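Local coordinates for VgrG protein (Vibrio cholerae, PDB 4DTH), which carries an actin cross-linking toxin domain that binds ATP and magnesium and probably joins G-actin monomers to one another, at residues K237-A242 against S308-S313. Sequence-based numbering, arbitrary orientation. Where two conformers were deposited one is given.
With SO4 (sulfate ion), chain J.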
ATOM      1  N   LYS A 237       0.587  12.421  14.695  1.00 17.10           N
ATOM      2  CA  LYS A 237       1.566  12.310  13.611  1.00 16.57           C
ATOM      3  C   LYS A 237       1.135  13.136  12.387  1.00 19.89           C
ATOM      4  O   LYS A 237       1.980  13.793  11.768  1.00 18.06           O
ATOM      5  CB  LYS A 237       1.831  10.841  13.229  1.00 17.11           C
ATOM      6  CG  LYS A 237       2.915  10.657  12.156  1.00 20.27           C
ATOM      7  CD  LYS A 237       4.309  11.062  12.638  1.00 21.17           C
ATOM      8  CE  LYS A 237       5.356  10.691  11.621  1.00 24.97           C
ATOM      9  NZ  LYS A 237       6.708  11.018  12.137  1.00 31.71           N
ATOM     10  N   THR A 238      -0.180  13.114  12.056  1.00 17.57           N
ATOM     11  CA  THR A 238      -0.707  13.888  10.924  1.00 17.60           C
ATOM     12  C   THR A 238      -0.461  15.385  11.170  1.00 20.25           C
ATOM     13  O   THR A 238       0.004  16.084  10.267  1.00 18.76           O
ATOM     14  CB  THR A 238      -2.170  13.537  10.641  1.00 19.88           C
ATOM     15  OG1 THR A 238      -2.248  12.138  10.354  1.00 18.10           O
ATOM     16  CG2 THR A 238      -2.728  14.310   9.438  1.00 18.74           C
ATOM     17  N   ALA A 239      -0.742  15.860  12.400  1.00 17.81           N
ATOM     18  CA  ALA A 239      -0.513  17.250  12.774  1.00 17.22           C
ATOM     19  C   ALA A 239       0.987  17.589  12.679  1.00 20.75           C
ATOM     20  O   ALA A 239       1.343  18.620  12.100  1.00 18.98           O
ATOM     21  CB  ALA A 239      -1.048  17.510  14.173  1.00 18.40           C
ATOM     22  N   GLU A 240       1.868  16.672  13.157  1.00 18.26           N
ATOM     23  CA  GLU A 240       3.322  16.864  13.070  1.00 17.92           C
ATOM     24  C   GLU A 240       3.769  17.005  11.616  1.00 19.91           C
ATOM     25  O   GLU A 240       4.519  17.936  11.291  1.00 18.93           O
ATOM     26  CB  GLU A 240       4.062  15.696  13.755  1.00 19.07           C
ATOM     27  CG  GLU A 240       5.581  15.748  13.643  1.00 29.18           C
ATOM     28  CD  GLU A 240       6.249  14.406  13.875  1.00 45.89           C
ATOM     29  OE1 GLU A 240       6.262  13.938  15.036  1.00 45.09           O
ATOM     30  OE2 GLU A 240       6.740  13.809  12.891  1.00 38.72           O
ATOM     31  N   LEU A 241       3.287  16.109  10.740  1.00 17.33           N
ATOM     32  CA  LEU A 241       3.648  16.128   9.322  1.00 17.41           C
ATOM     33  C   LEU A 241       3.091  17.343   8.599  1.00 20.33           C
ATOM     34  O   LEU A 241       3.787  17.899   7.760  1.00 18.85           O
ATOM     35  CB  LEU A 241       3.214  14.835   8.622  1.00 17.74           C
ATOM     36  CG  LEU A 241       3.910  13.562   9.106  1.00 21.62           C
ATOM     37  CD1 LEU A 241       3.224  12.344   8.552  1.00 22.19           C
ATOM     38  CD2 LEU A 241       5.381  13.552   8.727  1.00 24.52           C
ATOM     39  N   ALA A 242       1.859  17.767   8.937  1.00 18.09           N
ATOM     40  CA  ALA A 242       1.227  18.944   8.323  1.00 18.30           C
ATOM     41  C   ALA A 242       2.053  20.193   8.646  1.00 20.84           C
ATOM     42  O   ALA A 242       2.239  21.043   7.782  1.00 19.74           O
ATOM     43  CB  ALA A 242      -0.196  19.109   8.847  1.00 19.22           C
ATOM     44  N   SER A 308      -3.144  20.232  23.296  1.00 20.30           N
ATOM     45  CA  SER A 308      -2.083  20.500  24.263  1.00 19.82           C
ATOM     46  C   SER A 308      -0.735  20.562  23.516  1.00 22.89           C
ATOM     47  O   SER A 308       0.266  20.997  24.079  1.00 22.52           O
ATOM     48  CB  SER A 308      -2.065  19.430  25.359  1.00 22.84           C
ATOM     49  OG  SER A 308      -1.787  18.161  24.793  1.00 30.80           O
ATOM     50  N   ARG A 309      -0.735  20.181  22.227  1.00 20.21           N
ATOM     51  CA  ARG A 309       0.478  20.119  21.401  1.00 19.81           C
ATOM     52  C   ARG A 309       0.462  20.991  20.155  1.00 22.89           C
ATOM     53  O   ARG A 309       1.534  21.366  19.659  1.00 22.78           O
ATOM     54  CB  ARG A 309       0.690  18.678  20.937  1.00 19.37           C
ATOM     55  CG  ARG A 309       1.019  17.712  22.063  1.00 24.09           C
ATOM     56  CD  ARG A 309       0.988  16.289  21.551  1.00 22.27           C
ATOM     57  NE  ARG A 309       1.397  15.306  22.560  1.00 26.13           N
ATOM     58  CZ  ARG A 309       0.571  14.730  23.423  1.00 32.12           C
ATOM     59  NH1 ARG A 309      -0.713  15.066  23.450  1.00 23.15           N
ATOM     60  NH2 ARG A 309       1.019  13.811  24.265  1.00 23.15           N
ATOM     61  N   TYR A 310      -0.730  21.261  19.616  1.00 19.46           N
ATOM     62  CA  TYR A 310      -0.875  21.997  18.354  1.00 19.56           C
ATOM     63  C   TYR A 310      -1.870  23.117  18.481  1.00 22.60           C
ATOM     64  O   TYR A 310      -2.700  23.097  19.394  1.00 22.64           O
ATOM     65  CB  TYR A 310      -1.272  21.042  17.221  1.00 19.92           C
ATOM     66  CG  TYR A 310      -0.208  20.001  16.963  1.00 20.26           C
ATOM     67  CD1 TYR A 310       0.966  20.329  16.285  1.00 22.42           C
ATOM     68  CD2 TYR A 310      -0.321  18.717  17.490  1.00 20.51           C
ATOM     69  CE1 TYR A 310       1.981  19.391  16.098  1.00 23.25           C
ATOM     70  CE2 TYR A 310       0.689  17.771  17.312  1.00 21.15           C
ATOM     71  CZ  TYR A 310       1.837  18.113  16.617  1.00 25.36           C
ATOM     72  OH  TYR A 310       2.840  17.196  16.454  1.00 22.40           O
ATOM     73  N   SER A 311      -1.800  24.090  17.557  1.00 20.75           N
ATOM     74  CA  SER A 311      -2.709  25.237  17.565  1.00 21.05           C
ATOM     75  C   SER A 311      -4.144  24.752  17.493  1.00 24.95           C
ATOM     76  O   SER A 311      -4.384  23.621  17.038  1.00 22.92           O
ATOM     77  CB  SER A 311      -2.417  26.138  16.372  1.00 22.95           C
ATOM     78  OG  SER A 311      -2.797  25.490  15.166  1.00 23.32           O
ATOM     79  N   GLU A 312      -5.092  25.593  17.945  0.50 22.66           N
ATOM     80  CA  GLU A 312      -6.518  25.279  17.891  0.50 22.90           C
ATOM     81  C   GLU A 312      -6.954  24.930  16.468  0.50 25.51           C
ATOM     82  O   GLU A 312      -7.624  23.919  16.277  0.50 25.37           O
ATOM     83  CB  GLU A 312      -7.381  26.427  18.472  0.50 24.93           C
ATOM     84  CG  GLU A 312      -8.891  26.222  18.330  0.50 35.40           C
ATOM     85  CD  GLU A 312      -9.508  24.963  18.909  0.50 54.74           C
ATOM     86  OE1 GLU A 312      -8.838  24.257  19.699  0.50 40.21           O
ATOM     87  OE2 GLU A 312     -10.693  24.700  18.606  0.50 53.95           O
ATOM     88  N   SER A 313      -6.551  25.746  15.480  1.00 22.21           N
ATOM     89  CA  SER A 313      -6.900  25.534  14.074  1.00 21.33           C
ATOM     90  C   SER A 313      -6.368  24.204  13.527  1.00 23.13           C
ATOM     91  O   SER A 313      -7.130  23.441  12.945  1.00 22.44           O
ATOM     92  CB  SER A 313      -6.462  26.704  13.206  1.00 24.45           C
ATOM     93  OG  SER A 313      -6.873  26.440  11.873  1.00 26.12           O
TER
HETATM   94  S   SO4 J 409       6.147  19.285  16.350  1.00 64.20           S
HETATM   95  O1  SO4 J 409       6.901  20.029  15.340  1.00 64.96           O
HETATM   96  O2  SO4 J 409       5.372  20.227  17.159  1.00 63.34           O
HETATM   97  O3  SO4 J 409       5.238  18.339  15.696  1.00 61.88           O
HETATM   98  O4  SO4 J 409       7.094  18.549  17.201  1.00 64.19           O
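Y310 lays its ring across A239 where the turn between helices 292-307 and 312-323 packs on helix 221-245, in the helical part of the actin cross-linking domain: a compact example of a CH-pi contact between an aromatic ring and a helix alanine. The CB of A239 stands over the middle of one face, 3.6 Å from the ring centroid and 12° off the normal. Turned with CG beside its own backbone N and opposite the carbonyl carbon (chi1 -63°), the tyrosine reaches on to E240, whose CB lies 3.3 Å from Y310 OH. No hydrogen bond joins the two segments, so the contact rests on packing. The side chains of L236 and K243, also on helix 221-245, touch that of Y310. E240 itself runs on extended, away from the tyrosine, and its OE2 accepts a hydrogen bond from K237 NZ at 2.9 Å as part of a salt bridge, on the syn side but 29° out of the carboxylate plane. The next residue after Y310, S311, is the N-cap of helix 312-323, its OG bonding to L314 N. A sulfate ion, probably from the crystallisation liquor and also hydrogen-bonded to K243 NZ, brings its O3 to the edge of the ring near its plane, where Y310 OH donates to it at 2.8 Å.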